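Local coordinates for hypothetical protein XAC2396 (Xanthomonas axonopodis pv. citri, PDB 2G3W) that is of unknown function but belongs to the YaeQ family and has a compact fold built around a variation of the PD-(D/E)XK nuclease motif, at residues N128-L134 / P174-P180; L84-D88 / A111-W115; L27-Q31 / R43-F47. One frame throughout, in Å; residues are numbered along the deposited sequence.

Interaction 1: N128-L134 / P174-P180; sequences NLRVIEL and PMVRQAP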
loop_
_atom_site.group_PDB
_atom_site.type_symbol
_atom_site.label_atom_id
_atom_site.label_comp_id
_atom_site.label_asym_id
_atom_site.label_seq_id
_atom_site.Cartn_x
_atom_site.Cartn_y
_atom_site.Cartn_z
ATOM N N ASN A 128 -11.412 9.188 1.739
ATOM C CA ASN A 128 -12.213 8.080 1.213
ATOM C C ASN A 128 -11.782 7.744 -0.202
ATOM O O ASN A 128 -12.523 7.144 -0.981
ATOM C CB ASN A 128 -13.704 8.419 1.266
ATOM C CG ASN A 128 -14.083 9.616 0.371
ATOM O OD1 ASN A 128 -13.299 10.546 0.185
ATOM N ND2 ASN A 128 -15.308 9.591 -0.163
ATOM N N LEU A 129 -10.566 8.136 -0.525
ATOM C CA LEU A 129 -10.008 7.939 -1.849
ATOM C C LEU A 129 -9.018 6.788 -1.861
ATOM O O LEU A 129 -8.200 6.661 -0.964
ATOM C CB LEU A 129 -9.300 9.230 -2.279
ATOM C CG LEU A 129 -8.509 9.228 -3.598
ATOM C CD1 LEU A 129 -9.398 8.886 -4.777
ATOM C CD2 LEU A 129 -7.903 10.633 -3.768
ATOM N N ARG A 130 -9.128 5.927 -2.867
ATOM C CA ARG A 130 -8.137 4.890 -3.145
ATOM C C ARG A 130 -7.483 5.178 -4.503
ATOM O O ARG A 130 -8.178 5.365 -5.506
ATOM C CB ARG A 130 -8.833 3.500 -3.161
ATOM C CG ARG A 130 -7.903 2.325 -3.472
ATOM C CD ARG A 130 -8.724 0.983 -3.508
ATOM N NE ARG A 130 -9.240 0.739 -2.167
ATOM C CZ ARG A 130 -8.537 0.226 -1.158
ATOM N NH1 ARG A 130 -7.262 -0.140 -1.307
ATOM N NH2 ARG A 130 -9.108 0.102 0.009
ATOM N N VAL A 131 -6.159 5.254 -4.556
ATOM C CA VAL A 131 -5.485 5.488 -5.822
ATOM C C VAL A 131 -4.591 4.299 -6.051
ATOM O O VAL A 131 -3.804 3.907 -5.165
ATOM C CB VAL A 131 -4.645 6.821 -5.852
ATOM C CG1 VAL A 131 -3.888 6.941 -7.236
ATOM C CG2 VAL A 131 -5.551 8.027 -5.632
ATOM N N ILE A 132 -4.770 3.664 -7.207
ATOM C CA ILE A 132 -3.881 2.577 -7.594
ATOM C C ILE A 132 -3.244 2.817 -8.962
ATOM O O ILE A 132 -3.804 3.536 -9.824
ATOM C CB ILE A 132 -4.542 1.192 -7.536
ATOM C CG1 ILE A 132 -5.468 0.966 -8.682
ATOM C CG2 ILE A 132 -5.268 0.900 -6.154
ATOM C CD1 ILE A 132 -5.608 -0.491 -8.956
ATOM N N GLU A 133 -2.053 2.250 -9.138
ATOM C CA GLU A 133 -1.352 2.369 -10.414
ATOM C C GLU A 133 -1.007 0.971 -10.916
ATOM O O GLU A 133 -0.486 0.146 -10.156
ATOM C CB GLU A 133 -0.071 3.177 -10.288
ATOM C CG GLU A 133 0.718 3.077 -11.581
ATOM C CD GLU A 133 1.829 4.070 -11.695
ATOM O OE1 GLU A 133 2.032 4.864 -10.755
ATOM O OE2 GLU A 133 2.496 4.082 -12.758
ATOM N N LEU A 134 -1.305 0.742 -12.194
ATOM C CA LEU A 134 -0.947 -0.489 -12.878
ATOM C C LEU A 134 0.189 -0.214 -13.861
ATOM O O LEU A 134 0.193 0.807 -14.531
ATOM C CB LEU A 134 -2.154 -0.983 -13.659
ATOM C CG LEU A 134 -3.476 -1.045 -12.899
ATOM C CD1 LEU A 134 -4.645 -1.479 -13.861
ATOM C CD2 LEU A 134 -3.355 -1.985 -11.683
ATOM N N PRO A 174 -0.713 -4.431 -8.571
ATOM C CA PRO A 174 -1.170 -3.036 -8.512
ATOM C C PRO A 174 -0.465 -2.280 -7.404
ATOM O O PRO A 174 -0.195 -2.845 -6.338
ATOM C CB PRO A 174 -2.660 -3.160 -8.244
ATOM C CG PRO A 174 -3.010 -4.575 -8.822
ATOM C CD PRO A 174 -1.821 -5.384 -8.417
HETATM N N MSE A 175 -0.090 -1.046 -7.682
HETATM C CA MSE A 175 0.575 -0.243 -6.684
HETATM C C MSE A 175 -0.457 0.662 -5.981
HETATM O O MSE A 175 -1.137 1.437 -6.611
HETATM C CB MSE A 175 1.782 0.529 -7.286
HETATM C CG MSE A 175 2.271 1.698 -6.432
HETATM SE SE MSE A 175 3.102 1.106 -4.777
HETATM C CE MSE A 175 3.188 2.927 -3.902
ATOM N N VAL A 176 -0.557 0.548 -4.662
ATOM C CA VAL A 176 -1.512 1.372 -3.930
ATOM C C VAL A 176 -0.843 2.704 -3.516
ATOM O O VAL A 176 -0.005 2.725 -2.619
ATOM C CB VAL A 176 -2.067 0.623 -2.724
ATOM C CG1 VAL A 176 -3.121 1.462 -2.026
ATOM C CG2 VAL A 176 -2.673 -0.738 -3.181
ATOM N N ARG A 177 -1.171 3.789 -4.214
ATOM C CA ARG A 177 -0.697 5.124 -3.866
ATOM C C ARG A 177 -1.417 5.708 -2.658
ATOM O O ARG A 177 -0.866 6.510 -1.942
ATOM C CB ARG A 177 -0.901 6.075 -5.062
ATOM C CG ARG A 177 -0.193 5.631 -6.352
ATOM C CD ARG A 177 1.294 5.885 -6.269
ATOM N NE ARG A 177 1.961 5.753 -7.585
ATOM C CZ ARG A 177 3.281 5.682 -7.740
ATOM N NH1 ARG A 177 4.074 5.717 -6.675
ATOM N NH2 ARG A 177 3.826 5.576 -8.953
ATOM N N GLN A 178 -2.679 5.354 -2.461
ATOM C CA GLN A 178 -3.438 5.889 -1.335
ATOM C C GLN A 178 -4.578 4.934 -1.070
ATOM O O GLN A 178 -5.120 4.409 -2.018
ATOM C CB GLN A 178 -4.008 7.265 -1.696
ATOM C CG GLN A 178 -4.582 8.008 -0.476
ATOM C CD GLN A 178 -4.802 9.497 -0.692
ATOM O OE1 GLN A 178 -3.958 10.169 -1.259
ATOM N NE2 GLN A 178 -5.921 10.020 -0.182
ATOM N N ALA A 179 -4.927 4.692 0.194
ATOM C CA ALA A 179 -6.113 3.888 0.503
ATOM C C ALA A 179 -6.868 4.548 1.650
ATOM O O ALA A 179 -6.234 5.184 2.487
ATOM C CB ALA A 179 -5.708 2.452 0.859
ATOM N N PRO A 180 -8.221 4.428 1.691
ATOM C CA PRO A 180 -8.974 4.944 2.847
ATOM C C PRO A 180 -8.499 4.378 4.194
ATOM O O PRO A 180 -8.083 3.226 4.264
ATOM C CB PRO A 180 -10.420 4.470 2.602
ATOM C CG PRO A 180 -10.508 4.104 1.173
ATOM C CD PRO A 180 -9.099 3.879 0.637
HETATM O O HOH W 1 -7.907 8.467 1.024
#

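Interaction 2: L84-D88 / A111-W115; sequences LGQPD and ATETW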
loop_
_atom_site.group_PDB
_atom_site.type_symbol
_atom_site.label_atom_id
_atom_site.label_comp_id
_atom_site.label_asym_id
_atom_site.label_seq_id
_atom_site.Cartn_x
_atom_site.Cartn_y
_atom_site.Cartn_z
ATOM N N LEU A 84 -11.144 5.418 -14.399
ATOM C CA LEU A 84 -9.898 4.902 -14.937
ATOM C C LEU A 84 -9.124 6.076 -15.456
ATOM O O LEU A 84 -9.710 7.108 -15.829
ATOM C CB LEU A 84 -10.094 3.858 -16.050
ATOM C CG LEU A 84 -11.168 2.789 -15.723
ATOM C CD1 LEU A 84 -11.501 1.998 -16.977
ATOM C CD2 LEU A 84 -10.729 1.890 -14.590
ATOM N N GLY A 85 -7.813 5.936 -15.461
ATOM C CA GLY A 85 -6.959 6.978 -16.039
ATOM C C GLY A 85 -6.465 8.007 -15.049
ATOM O O GLY A 85 -6.124 7.708 -13.881
ATOM N N GLN A 86 -6.429 9.248 -15.533
ATOM C CA GLN A 86 -5.852 10.335 -14.810
ATOM C C GLN A 86 -6.901 11.423 -14.700
ATOM O O GLN A 86 -6.739 12.486 -15.343
ATOM C CB GLN A 86 -4.717 10.921 -15.648
ATOM C CG GLN A 86 -3.435 10.978 -14.952
ATOM C CD GLN A 86 -2.498 9.971 -15.527
ATOM O OE1 GLN A 86 -1.636 10.344 -16.318
ATOM N NE2 GLN A 86 -2.668 8.679 -15.173
ATOM N N PRO A 87 -7.971 11.197 -13.913
ATOM C CA PRO A 87 -8.968 12.283 -13.817
ATOM C C PRO A 87 -8.432 13.607 -13.305
ATOM O O PRO A 87 -7.559 13.643 -12.446
ATOM C CB PRO A 87 -10.002 11.727 -12.827
ATOM C CG PRO A 87 -9.408 10.590 -12.212
ATOM C CD PRO A 87 -8.383 10.024 -13.131
ATOM N N ASP A 88 -8.970 14.704 -13.821
ATOM C CA ASP A 88 -8.556 15.993 -13.338
ATOM C C ASP A 88 -9.032 16.224 -11.900
ATOM O O ASP A 88 -9.832 15.449 -11.346
ATOM C CB ASP A 88 -8.929 17.120 -14.331
ATOM C CG ASP A 88 -10.426 17.493 -14.320
ATOM O OD1 ASP A 88 -11.232 16.979 -13.513
ATOM O OD2 ASP A 88 -10.786 18.371 -15.113
ATOM N N ALA A 111 3.531 9.188 -17.239
ATOM C CA ALA A 111 2.487 10.195 -17.036
ATOM C C ALA A 111 1.784 10.010 -15.690
ATOM O O ALA A 111 1.449 10.988 -15.010
ATOM C CB ALA A 111 1.475 10.128 -18.159
ATOM N N THR A 112 1.506 8.759 -15.342
ATOM C CA THR A 112 0.832 8.439 -14.099
ATOM C C THR A 112 1.724 8.669 -12.867
ATOM O O THR A 112 1.240 9.156 -11.851
ATOM C CB THR A 112 0.299 7.003 -14.112
ATOM O OG1 THR A 112 -0.577 6.822 -15.237
ATOM C CG2 THR A 112 -0.467 6.699 -12.830
ATOM N N GLU A 113 3.008 8.325 -12.958
ATOM C CA GLU A 113 3.970 8.674 -11.890
ATOM C C GLU A 113 4.127 10.195 -11.730
ATOM O O GLU A 113 4.114 10.715 -10.620
ATOM C CB GLU A 113 5.344 8.060 -12.162
ATOM C CG GLU A 113 6.411 8.529 -11.136
ATOM C CD GLU A 113 7.698 7.755 -11.233
ATOM O OE1 GLU A 113 8.375 7.851 -12.285
ATOM O OE2 GLU A 113 8.029 7.047 -10.257
ATOM N N THR A 114 4.263 10.906 -12.839
ATOM C CA THR A 114 4.347 12.363 -12.780
ATOM C C THR A 114 3.072 12.996 -12.187
ATOM O O THR A 114 3.156 13.856 -11.301
ATOM C CB THR A 114 4.698 12.955 -14.134
ATOM O OG1 THR A 114 3.661 12.627 -15.068
ATOM C CG2 THR A 114 6.005 12.370 -14.605
ATOM N N TRP A 115 1.919 12.535 -12.642
ATOM C CA TRP A 115 0.620 12.915 -12.075
ATOM C C TRP A 115 0.594 12.693 -10.542
ATOM O O TRP A 115 0.280 13.607 -9.769
ATOM C CB TRP A 115 -0.504 12.134 -12.744
ATOM C CG TRP A 115 -1.868 12.336 -12.120
ATOM C CD1 TRP A 115 -2.739 13.361 -12.355
ATOM C CD2 TRP A 115 -2.533 11.445 -11.206
ATOM N NE1 TRP A 115 -3.897 13.181 -11.617
ATOM C CE2 TRP A 115 -3.792 12.016 -10.903
ATOM C CE3 TRP A 115 -2.162 10.258 -10.578
ATOM C CZ2 TRP A 115 -4.694 11.422 -10.019
ATOM C CZ3 TRP A 115 -3.072 9.660 -9.685
ATOM C CH2 TRP A 115 -4.316 10.252 -9.413
HETATM O O HOH W 2 -6.165 14.974 -10.845
#

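Interaction 3: L27-Q31 / R43-F47; sequences LTLAQ and RLLAF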
loop_
_atom_site.group_PDB
_atom_site.type_symbol
_atom_site.label_atom_id
_atom_site.label_comp_id
_atom_site.label_asym_id
_atom_site.label_seq_id
_atom_site.Cartn_x
_atom_site.Cartn_y
_atom_site.Cartn_z
ATOM N N LEU A 27 -20.194 -11.332 -17.783
ATOM C CA LEU A 27 -20.231 -9.912 -18.069
ATOM C C LEU A 27 -20.411 -9.591 -19.555
ATOM O O LEU A 27 -20.052 -10.386 -20.415
ATOM C CB LEU A 27 -18.923 -9.252 -17.581
ATOM C CG LEU A 27 -18.614 -9.386 -16.084
ATOM C CD1 LEU A 27 -17.342 -8.666 -15.805
ATOM C CD2 LEU A 27 -19.732 -8.845 -15.203
ATOM N N THR A 28 -20.932 -8.391 -19.801
ATOM C CA THR A 28 -21.093 -7.784 -21.106
ATOM C C THR A 28 -20.521 -6.389 -21.006
ATOM O O THR A 28 -20.817 -5.664 -20.041
ATOM C CB THR A 28 -22.610 -7.746 -21.437
ATOM O OG1 THR A 28 -22.963 -8.987 -22.058
ATOM C CG2 THR A 28 -22.992 -6.570 -22.330
ATOM N N LEU A 29 -19.653 -6.033 -21.961
ATOM C CA LEU A 29 -19.008 -4.719 -21.999
ATOM C C LEU A 29 -19.189 -4.101 -23.350
ATOM O O LEU A 29 -18.848 -4.719 -24.369
ATOM C CB LEU A 29 -17.495 -4.801 -21.690
ATOM C CG LEU A 29 -17.006 -5.270 -20.331
ATOM C CD1 LEU A 29 -16.836 -6.791 -20.377
ATOM C CD2 LEU A 29 -15.670 -4.577 -20.034
ATOM N N ALA A 30 -19.768 -2.902 -23.368
ATOM C CA ALA A 30 -19.916 -2.149 -24.610
ATOM C C ALA A 30 -18.637 -1.350 -24.773
ATOM O O ALA A 30 -18.357 -0.510 -23.958
ATOM C CB ALA A 30 -21.109 -1.207 -24.538
ATOM N N GLN A 31 -17.866 -1.610 -25.818
ATOM C CA GLN A 31 -16.630 -0.847 -26.057
ATOM C C GLN A 31 -16.913 0.404 -26.895
ATOM O O GLN A 31 -17.237 0.308 -28.074
ATOM C CB GLN A 31 -15.581 -1.696 -26.770
ATOM C CG GLN A 31 -14.251 -0.956 -26.966
ATOM C CD GLN A 31 -13.126 -1.876 -27.420
ATOM O OE1 GLN A 31 -13.339 -3.060 -27.658
ATOM N NE2 GLN A 31 -11.916 -1.328 -27.528
ATOM N N ARG A 43 -10.747 -1.906 -17.708
ATOM C CA ARG A 43 -12.071 -1.908 -17.078
ATOM C C ARG A 43 -12.478 -3.311 -16.631
ATOM O O ARG A 43 -13.062 -3.503 -15.565
ATOM C CB ARG A 43 -13.163 -1.425 -18.021
ATOM C CG ARG A 43 -13.191 0.036 -18.409
ATOM C CD ARG A 43 -14.711 0.343 -18.654
ATOM N NE ARG A 43 -15.089 -0.040 -20.025
ATOM C CZ ARG A 43 -16.233 -0.580 -20.409
ATOM N NH1 ARG A 43 -17.175 -0.932 -19.530
ATOM N NH2 ARG A 43 -16.404 -0.840 -21.703
ATOM N N LEU A 44 -12.223 -4.299 -17.483
ATOM C CA LEU A 44 -12.487 -5.685 -17.115
ATOM C C LEU A 44 -11.655 -6.076 -15.888
ATOM O O LEU A 44 -12.174 -6.646 -14.933
ATOM C CB LEU A 44 -12.205 -6.624 -18.290
ATOM C CG LEU A 44 -12.554 -8.076 -18.024
ATOM C CD1 LEU A 44 -14.084 -8.207 -17.787
ATOM C CD2 LEU A 44 -12.066 -8.934 -19.164
ATOM N N LEU A 45 -10.361 -5.778 -15.915
ATOM C CA LEU A 45 -9.504 -6.016 -14.749
ATOM C C LEU A 45 -10.055 -5.303 -13.485
ATOM O O LEU A 45 -10.011 -5.870 -12.376
ATOM C CB LEU A 45 -8.032 -5.601 -15.052
ATOM C CG LEU A 45 -7.040 -5.653 -13.886
ATOM C CD1 LEU A 45 -6.855 -7.026 -13.316
ATOM C CD2 LEU A 45 -5.696 -5.047 -14.299
ATOM N N ALA A 46 -10.534 -4.064 -13.651
ATOM C CA ALA A 46 -11.072 -3.276 -12.531
ATOM C C ALA A 46 -12.275 -3.952 -11.909
ATOM O O ALA A 46 -12.408 -4.021 -10.675
ATOM C CB ALA A 46 -11.428 -1.867 -12.968
ATOM N N PHE A 47 -13.160 -4.453 -12.764
ATOM C CA PHE A 47 -14.270 -5.216 -12.270
ATOM C C PHE A 47 -13.758 -6.386 -11.401
ATOM O O PHE A 47 -14.230 -6.591 -10.278
ATOM C CB PHE A 47 -15.186 -5.672 -13.433
ATOM C CG PHE A 47 -16.499 -6.240 -12.953
ATOM C CD1 PHE A 47 -16.538 -7.481 -12.366
ATOM C CD2 PHE A 47 -17.683 -5.504 -13.051
ATOM C CE1 PHE A 47 -17.741 -8.023 -11.878
ATOM C CE2 PHE A 47 -18.911 -6.053 -12.587
ATOM C CZ PHE A 47 -18.921 -7.297 -11.992
HETATM O O HOH W 3 -19.856 -1.527 -20.960
#

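Interaction 1: N128-L134 / P174-P180
Leu129 O meets the ring of Pro180, whose CD lies 3.3 Å away. Water 1 donates to the same oxygen and accepts from Gln178 NE2, which also bonds Met123 O. Gln178 OE1 takes ND2 of Asn24 of the second subunit. Arg130 runs across Pro180 at about a right angle. Its chain bends at chi3 (-65°), bringing one guanidinium face over Pro180 CD. Its NE pairs with Glu101, on strand 101-106. Val131 N donates to Gln178 O at 2.9 Å. Val131 O receives Gln178 N at 3.3 Å and a weak bond from Arg177 N. Ile132 CD1 lies 4.0 Å from Pro174 CB, the side chains pointing the same way. Glu133 is tied to Met175 by two backbone bonds. Its extended side chain puts OE1 2.6 Å from Arg177 NH2, a salt bridge at the guanidinium edge. The carboxylate and guanidinium planes are 49° apart. NH2 meets OE1 on its syn side, out of the carboxylate plane, and NE adds a weak bond. Arg177 NH1 bonds Tyr22 O of the second subunit. Leu134 CD2 rests on Pro174 CB at 3.7 Å. The whole is an antiparallel strand pair interrupted by a classic beta bulge, with Arg177 and Gln178 both facing Val131.

Interaction 2: L84-D88 / A111-W115
Gln86 lies over the indole of Trp115 and reaches on to Thr112. Its CG sits above the five-membered ring, 3.7 Å from the centroid and 19° off the normal, a CH-pi contact. The amide is tilted only 25° from the ring plane. Beyond the ring, Gln86 NE2 donates to Thr112 OG1 at 2.8 Å, with the hydroxyl oxygen somewhat out of the amide plane. The bend at chi2 (109°) lets one side chain serve both partners. Gln86 OE1 faces the first turn of the helix, 3.6 Å from Ala111 CB. At the indole edge, water 2 accepts from Trp115 NE1 at 3.0 Å and donates to Pro87 O. This water links the loop to the ring.

In the next shell, Thr112 OG1 also takes the backbone N of Gly108, so two N-H groups grip this oxygen. Trp115 packs on Val104 and meets the ring of His119, and Pro87 also touches Val104. The arrangement joins the loop between strand 78-84 and helix 89-98 to the start of helix 110-123. Strands 78-84, 101-106 and 129-133 are parallel neighbours joined by these two helices, so the contact ties the loop entering the first beta-alpha-beta crossover to the helix of the second.

Interaction 3: L27-Q31 / R43-F47
Leu27 and Leu29 project from the strand toward the side chains of Leu44, Phe47 and Arg43. This is helix-on-sheet packing: helix 37-49 lies against strand 21-31, an outermost strand of the sheet within this chain. The short segment axes pass 10.8 Å apart, and strand and helix run roughly antiparallel.

The leucines are the bumps on the strand. The forked end of Leu27 spreads over one face of the Phe47 ring. CD1 sits 3.9 Å from the centroid and 16° off the normal, a CH-pi contact. CD2 lies nearer the far end of the ring, 3.7 Å from Phe47 CZ. The ring is presented to Leu27 because Phe47 CG stands anti to its backbone N (chi1 -169°). Phe47 also meets the rings of His25 and Phe57, and Phe57 touches both strand leucines.

Leu44 is a bump from the helix. Its CD1 enters between the two leucines, 3.8 Å from Leu27 CD1 and 4.0 Å from Leu29 CD1. Leu44 also packs on Ala10 of the adjoining strand 6-16. The other branch of Leu29 turns to Arg43. Its CD2 lies over one guanidinium face, displaced toward the rim.

Polar groups close the end of the contact beside Ala30. Arg43 NE is paired with Glu35 in a salt bridge. Water 3 accepts from both Arg43 NH1 and Ala30 N. At the guanidinium edge, Arg43 NH2 makes a weak bond to Ala30 O, 3.0 Å long with an angle of 122° at the hydrogen.

Following the chain from the N terminus, interaction 3 closes first, bringing helix 37-49 back over strand 21-31. Interaction 2 follows, closing a loop that holds helix 89-98 and strand 101-106. Interaction 1 closes last, joining strand 129-133 to the C-terminal part of strand 168-176 and the residues after it. Its loop holds helix 136-143 and strands 149-157 and 160-165. The three lie in series, with none inside or across another. Interactions 1 and 2 meet where Val131 packs on Trp115 and Glu133 on Thr112. Leu134 packs on Leu45 of the helix in interaction 3. Leu84 touches that helix too, so helix 37-49 also touches residues of the other two interactions.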